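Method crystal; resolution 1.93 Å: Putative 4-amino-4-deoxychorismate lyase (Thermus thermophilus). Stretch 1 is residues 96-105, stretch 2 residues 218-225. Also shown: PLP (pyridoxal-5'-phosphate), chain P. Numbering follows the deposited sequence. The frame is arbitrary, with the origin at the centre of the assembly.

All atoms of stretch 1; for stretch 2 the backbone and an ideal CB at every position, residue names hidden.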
ATOM      1  N   PRO D  96     -10.294 -39.731  -5.338  1.00 33.13           N
ATOM      2  CA  PRO D  96     -10.207 -39.835  -6.790  1.00 33.13           C
ATOM      3  C   PRO D  96      -9.845 -38.476  -7.388  1.00 32.75           C
ATOM      4  O   PRO D  96     -10.357 -37.446  -6.932  1.00 32.34           O
ATOM      5  CB  PRO D  96     -11.645 -40.174  -7.188  1.00 33.95           C
ATOM      6  CG  PRO D  96     -12.504 -39.497  -6.108  1.00 34.39           C
ATOM      7  CD  PRO D  96     -11.693 -39.881  -4.868  1.00 33.74           C
ATOM      8  N   TYR D  97      -8.956 -38.481  -8.378  1.00 32.94           N
ATOM      9  CA  TYR D  97      -8.556 -37.264  -9.086  1.00 32.48           C
ATOM     10  C   TYR D  97      -9.348 -37.192 -10.379  1.00 31.97           C
ATOM     11  O   TYR D  97      -9.537 -38.208 -11.055  1.00 32.05           O
ATOM     12  CB  TYR D  97      -7.037 -37.314  -9.369  1.00 33.17           C
ATOM     13  CG  TYR D  97      -6.480 -36.185 -10.240  1.00 33.66           C
ATOM     14  CD1 TYR D  97      -5.953 -35.036  -9.671  1.00 33.97           C
ATOM     15  CD2 TYR D  97      -6.461 -36.294 -11.634  1.00 34.79           C
ATOM     16  CE1 TYR D  97      -5.438 -33.999 -10.462  1.00 33.53           C
ATOM     17  CE2 TYR D  97      -5.953 -35.272 -12.435  1.00 33.85           C
ATOM     18  CZ  TYR D  97      -5.431 -34.139 -11.846  1.00 34.21           C
ATOM     19  OH  TYR D  97      -4.930 -33.132 -12.646  1.00 36.77           O
ATOM     20  N   ALA D  98      -9.841 -36.009 -10.717  1.00 31.44           N
ATOM     21  CA  ALA D  98     -10.440 -35.813 -12.033  1.00 31.73           C
ATOM     22  C   ALA D  98      -9.683 -34.703 -12.780  1.00 31.42           C
ATOM     23  O   ALA D  98      -9.517 -33.592 -12.254  1.00 31.91           O
ATOM     24  CB  ALA D  98     -11.933 -35.486 -11.919  1.00 31.79           C
ATOM     25  N   PRO D  99      -9.212 -35.013 -13.997  1.00 31.00           N
ATOM     26  CA  PRO D  99      -8.451 -34.082 -14.818  1.00 30.80           C
ATOM     27  C   PRO D  99      -9.298 -32.937 -15.345  1.00 30.23           C
ATOM     28  O   PRO D  99     -10.519 -33.050 -15.478  1.00 29.70           O
ATOM     29  CB  PRO D  99      -8.022 -34.946 -16.016  1.00 30.69           C
ATOM     30  CG  PRO D  99      -9.048 -36.053 -16.072  1.00 31.80           C
ATOM     31  CD  PRO D  99      -9.259 -36.350 -14.619  1.00 31.50           C
ATOM     32  N   LEU D 100      -8.608 -31.865 -15.698  1.00 30.48           N
ATOM     33  CA  LEU D 100      -9.182 -30.794 -16.459  1.00 30.38           C
ATOM     34  C   LEU D 100      -9.403 -31.303 -17.865  1.00 30.68           C
ATOM     35  O   LEU D 100      -8.740 -32.270 -18.289  1.00 30.74           O
ATOM     36  CB  LEU D 100      -8.212 -29.601 -16.486  1.00 30.32           C
ATOM     37  CG  LEU D 100      -8.015 -28.815 -15.183  1.00 28.56           C
ATOM     38  CD1 LEU D 100      -6.810 -27.859 -15.371  1.00 27.64           C
ATOM     39  CD2 LEU D 100      -9.329 -28.059 -14.808  1.00 30.80           C
ATOM     40  N   PRO D 101     -10.316 -30.657 -18.619  1.00 31.27           N
ATOM     41  CA  PRO D 101     -10.408 -31.001 -20.039  1.00 31.96           C
ATOM     42  C   PRO D 101      -9.070 -30.850 -20.754  1.00 32.80           C
ATOM     43  O   PRO D 101      -8.338 -29.847 -20.560  1.00 31.66           O
ATOM     44  CB  PRO D 101     -11.439 -29.982 -20.592  1.00 31.99           C
ATOM     45  CG  PRO D 101     -12.258 -29.634 -19.426  1.00 31.97           C
ATOM     46  CD  PRO D 101     -11.289 -29.610 -18.250  1.00 30.78           C
ATOM     47  N   LEU D 102      -8.761 -31.858 -21.571  1.00 33.25           N
ATOM     48  CA  LEU D 102      -7.562 -31.885 -22.381  1.00 33.79           C
ATOM     49  C   LEU D 102      -7.370 -30.617 -23.229  1.00 34.61           C
ATOM     50  O   LEU D 102      -6.239 -30.157 -23.404  1.00 33.54           O
ATOM     51  CB  LEU D 102      -7.565 -33.130 -23.273  1.00 34.60           C
ATOM     52  CG  LEU D 102      -6.266 -33.473 -24.017  1.00 34.39           C
ATOM     53  CD1 LEU D 102      -5.069 -33.563 -23.044  1.00 33.67           C
ATOM     54  CD2 LEU D 102      -6.457 -34.761 -24.815  1.00 34.06           C
ATOM     55  N   SER D 103      -8.471 -30.047 -23.732  1.00 34.82           N
ATOM     56  CA  SER D 103      -8.394 -28.841 -24.559  1.00 35.58           C
ATOM     57  C   SER D 103      -7.750 -27.666 -23.834  1.00 35.08           C
ATOM     58  O   SER D 103      -7.115 -26.826 -24.463  1.00 35.23           O
ATOM     59  CB  SER D 103      -9.774 -28.445 -25.086  1.00 35.55           C
ATOM     60  OG  SER D 103     -10.574 -27.936 -24.036  1.00 37.85           O
ATOM     61  N   LEU D 104      -7.905 -27.608 -22.512  1.00 34.92           N
ATOM     62  CA  LEU D 104      -7.295 -26.538 -21.717  1.00 34.49           C
ATOM     63  C   LEU D 104      -5.784 -26.456 -21.839  1.00 34.80           C
ATOM     64  O   LEU D 104      -5.192 -25.374 -21.718  1.00 34.25           O
ATOM     65  CB  LEU D 104      -7.661 -26.679 -20.238  1.00 34.86           C
ATOM     66  CG  LEU D 104      -9.065 -26.245 -19.812  1.00 33.88           C
ATOM     67  CD1 LEU D 104      -9.080 -25.851 -18.337  1.00 32.81           C
ATOM     68  CD2 LEU D 104      -9.598 -25.102 -20.685  1.00 33.46           C
ATOM     69  N   TYR D 105      -5.157 -27.609 -22.050  1.00 34.49           N
ATOM     70  CA  TYR D 105      -3.705 -27.668 -22.182  1.00 34.88           C
ATOM     71  C   TYR D 105      -3.263 -27.218 -23.574  1.00 36.02           C
ATOM     72  O   TYR D 105      -2.108 -26.849 -23.760  1.00 36.05           O
ATOM     73  CB  TYR D 105      -3.187 -29.071 -21.850  1.00 33.90           C
ATOM     74  CG  TYR D 105      -3.392 -29.414 -20.391  1.00 31.30           C
ATOM     75  CD1 TYR D 105      -2.399 -29.134 -19.457  1.00 29.82           C
ATOM     76  CD2 TYR D 105      -4.590 -29.972 -19.939  1.00 28.73           C
ATOM     77  CE1 TYR D 105      -2.578 -29.420 -18.099  1.00 28.40           C
ATOM     78  CE2 TYR D 105      -4.783 -30.257 -18.571  1.00 30.13           C
ATOM     79  CZ  TYR D 105      -3.752 -29.974 -17.657  1.00 27.84           C
ATOM     80  OH  TYR D 105      -3.889 -30.239 -16.300  1.00 28.79           O
ATOM     81  N   UNK D 218       0.945 -29.401  -8.498  1.00 27.32           N
ATOM     82  CA  UNK D 218       0.781 -30.858  -8.351  1.00 30.18           C
ATOM     83  C   UNK D 218      -0.561 -31.369  -8.844  1.00 30.97           C
ATOM     84  O   UNK D 218      -0.654 -32.519  -9.282  1.00 33.26           O
ATOM     85  CB  UNK D 218       0.954 -31.255  -6.883  1.00 30.18           C
ATOM     86  N   UNK D 219      -1.569 -30.502  -8.800  1.00 31.95           N
ATOM     87  CA  UNK D 219      -2.912 -30.815  -9.254  1.00 32.34           C
ATOM     88  C   UNK D 219      -3.246 -30.536 -10.713  1.00 32.31           C
ATOM     89  O   UNK D 219      -4.331 -30.945 -11.178  1.00 33.67           O
ATOM     90  CB  UNK D 219      -3.902 -30.037  -8.384  1.00 32.34           C
ATOM     91  N   UNK D 220      -2.372 -29.837 -11.439  1.00 30.45           N
ATOM     92  CA  UNK D 220      -2.652 -29.523 -12.837  1.00 29.29           C
ATOM     93  C   UNK D 220      -1.557 -29.926 -13.820  1.00 28.89           C
ATOM     94  O   UNK D 220      -1.794 -29.948 -15.027  1.00 28.74           O
ATOM     95  CB  UNK D 220      -2.904 -28.020 -12.970  1.00 29.29           C
ATOM     96  N   UNK D 221      -0.348 -30.198 -13.328  1.00 28.56           N
ATOM     97  CA  UNK D 221       0.801 -30.304 -14.217  1.00 28.48           C
ATOM     98  C   UNK D 221       1.310 -28.936 -14.654  1.00 29.12           C
ATOM     99  O   UNK D 221       1.633 -28.088 -13.817  1.00 29.01           O
ATOM    100  CB  UNK D 221       0.439 -31.141 -15.445  1.00 28.48           C
ATOM    101  N   UNK D 222       1.388 -28.721 -15.963  1.00 29.73           N
ATOM    102  CA  UNK D 222       1.818 -27.428 -16.513  1.00 28.89           C
ATOM    103  C   UNK D 222       0.766 -26.944 -17.487  1.00 29.31           C
ATOM    104  O   UNK D 222       0.497 -27.584 -18.530  1.00 28.19           O
ATOM    105  CB  UNK D 222       3.182 -27.534 -17.199  1.00 28.89           C
ATOM    106  N   UNK D 223       0.153 -25.829 -17.124  1.00 29.19           N
ATOM    107  CA  UNK D 223      -0.998 -25.331 -17.831  1.00 30.65           C
ATOM    108  C   UNK D 223      -0.651 -23.964 -18.420  1.00 31.91           C
ATOM    109  O   UNK D 223      -0.179 -23.073 -17.690  1.00 31.61           O
ATOM    110  CB  UNK D 223      -2.216 -25.250 -16.908  1.00 30.65           C
ATOM    111  N   UNK D 224      -0.860 -23.793 -19.744  1.00 33.05           N
ATOM    112  CA  UNK D 224      -0.544 -22.496 -20.311  1.00 33.63           C
ATOM    113  C   UNK D 224      -1.675 -21.512 -20.075  1.00 34.79           C
ATOM    114  O   UNK D 224      -2.840 -21.912 -20.016  1.00 33.81           O
ATOM    115  CB  UNK D 224      -0.254 -22.622 -21.808  1.00 33.63           C
ATOM    116  N   UNK D 225      -1.314 -20.236 -19.930  1.00 36.08           N
ATOM    117  CA  UNK D 225      -2.274 -19.157 -19.947  1.00 37.81           C
ATOM    118  C   UNK D 225      -2.371 -18.693 -21.409  1.00 40.16           C
ATOM    119  O   UNK D 225      -1.354 -18.340 -22.025  1.00 39.92           O
ATOM    120  CB  UNK D 225      -1.868 -18.022 -19.004  1.00 37.81           C
TER
HETATM  121  N1  PLP P 248       1.165 -21.843  -5.040  1.00 23.95           N
HETATM  122  C2  PLP P 248       0.537 -22.041  -3.863  1.00 26.20           C
HETATM  123  C2A PLP P 248       0.052 -20.852  -3.083  1.00 23.33           C
HETATM  124  C3  PLP P 248       0.323 -23.340  -3.389  1.00 24.02           C
HETATM  125  O3  PLP P 248      -0.317 -23.490  -2.195  1.00 25.60           O
HETATM  126  C4  PLP P 248       0.806 -24.422  -4.134  1.00 25.07           C
HETATM  127  C4A PLP P 248       0.666 -25.859  -3.680  1.00 24.21           C
HETATM  128  C5  PLP P 248       1.480 -24.183  -5.330  1.00 23.38           C
HETATM  129  C6  PLP P 248       1.641 -22.864  -5.750  1.00 26.52           C
HETATM  130  C5A PLP P 248       1.997 -25.300  -6.212  1.00 26.39           C
HETATM  131  O4P PLP P 248       3.043 -26.086  -5.640  1.00 26.61           O
HETATM  132  P   PLP P 248       3.396 -27.573  -6.116  1.00 26.49           P
HETATM  133  O1P PLP P 248       3.876 -27.487  -7.544  1.00 24.81           O
HETATM  134  O2P PLP P 248       2.154 -28.434  -6.043  1.00 27.97           O
HETATM  135  O3P PLP P 248       4.429 -27.906  -5.090  1.00 24.24           O

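At position 218 the CA-to-CB bond points away from stretch 1, and no atom of that stretch lies within 5.5 Å of the ideal CB. The useful evidence comes from the cofactor: the backbone N at 218 donates a hydrogen bond to PLP O2P (2.9 Å, N-H...acceptor angle 147°). A small side chain with a donor, serine or threonine, would suit a site beside a phosphate. The residue is Ser218, whose OG donates a second hydrogen bond to PLP O2P at 2.7 Å.

Position 219 has phi/psi of -90/-10, which any ordinary residue can adopt. Its ideal CB points sideways, 4.7 Å from Tyr97 CE1, so there is room for a side chain and the contact does not dictate the choice. What stretch 1 offers here is a donor, and the backbone answers it: Tyr97 OH donates to the carbonyl O of 219 at 2.7 Å, the oxygen lying at the ring edge, near its plane. The residue is Gly219, which takes part through its main chain.

At 220 the ideal CB is 4.1 Å from Tyr105 OH and 4.6 Å from Leu100 CD1. The hydroxyl is already engaged, donating a very short hydrogen bond of 2.5 Å to the carbonyl O of 220, so the side chain need not supply an acceptor. A modest aliphatic group, valine, isoleucine or perhaps leucine, would exploit the nearby methyl. The residue is Val220 in the m rotamer (chi1 -72°), and its CG1 packs 3.8 Å from Leu100 CD1.

Position 221 is decided by its backbone. With phi/psi of 77/-124, a CB would be jammed against the carbonyl O of the residue before, quite apart from its approach to within 4.4 Å of Tyr105 CE1. Glycine is called for, and Gly221 is found.

At 222 CA-to-CB points away and the ideal CB has nothing of stretch 1 within 5.5 Å, so these atoms leave the side chain unspecified. It is Leu222. Its contact comes from the backbone, with O 3.4 Å from Tyr105 CD1 at the ring edge.

Position 223 has a sideways CB, 4.4 Å from Tyr105 CE1, with Leu100 and Leu104 farther off on the same side as the ring. A flexible apolar chain suits this setting; leucine, isoleucine or methionine could serve. Leu223 (chi1 -165°, t; chi2 56°, p) brings its end nearer than its CB direction suggests. CD1 sits over the Tyr105 face, 3.7 Å from the ring centroid and 14° off the normal, a CH-pi contact, and also lies 4.1 Å from Leu104 CB. CD2 meets Leu100 CD1 at 3.7 Å.

The ideal CB at 224 points sideways, 5.0 Å from Tyr105 O, and phi/psi of -82/148 admits proline among many residues. Pro224 places CG 3.5 Å from Tyr105 O and CD 4.0 Å from Leu104 O.

At 225 the CB points away, with no stretch 1 atom within 5.5 Å. Many side chains would fit this evidence; the residue is Val225.

Stretch 2 (218-225) SGVGLLPV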
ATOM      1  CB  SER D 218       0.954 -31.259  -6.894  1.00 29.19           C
ATOM      2  OG  SER D 218       2.315 -31.098  -6.555  1.00 31.54           O
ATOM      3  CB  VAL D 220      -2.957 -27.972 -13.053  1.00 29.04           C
ATOM      4  CG1 VAL D 220      -4.305 -27.612 -12.499  1.00 30.12           C
ATOM      5  CG2 VAL D 220      -1.902 -27.115 -12.443  1.00 28.03           C
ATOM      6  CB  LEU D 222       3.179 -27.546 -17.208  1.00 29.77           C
ATOM      7  CG  LEU D 222       3.752 -26.283 -17.865  1.00 29.27           C
ATOM      8  CD1 LEU D 222       4.000 -25.138 -16.863  1.00 27.89           C
ATOM      9  CD2 LEU D 222       5.019 -26.627 -18.645  1.00 29.16           C
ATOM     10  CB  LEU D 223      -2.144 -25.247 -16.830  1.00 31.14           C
ATOM     11  CG  LEU D 223      -3.620 -25.088 -17.142  1.00 32.30           C
ATOM     12  CD1 LEU D 223      -4.205 -26.148 -18.074  1.00 30.32           C
ATOM     13  CD2 LEU D 223      -4.307 -25.141 -15.797  1.00 32.10           C
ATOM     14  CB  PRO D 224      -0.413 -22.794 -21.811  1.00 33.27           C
ATOM     15  CG  PRO D 224      -1.370 -23.916 -22.062  1.00 33.22           C
ATOM     16  CD  PRO D 224      -1.406 -24.722 -20.760  1.00 33.51           C
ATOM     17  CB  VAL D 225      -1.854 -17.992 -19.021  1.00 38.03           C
ATOM     18  CG1 VAL D 225      -2.854 -16.850 -19.103  1.00 38.21           C
ATOM     19  CG2 VAL D 225      -1.692 -18.465 -17.563  1.00 36.24           C
TER
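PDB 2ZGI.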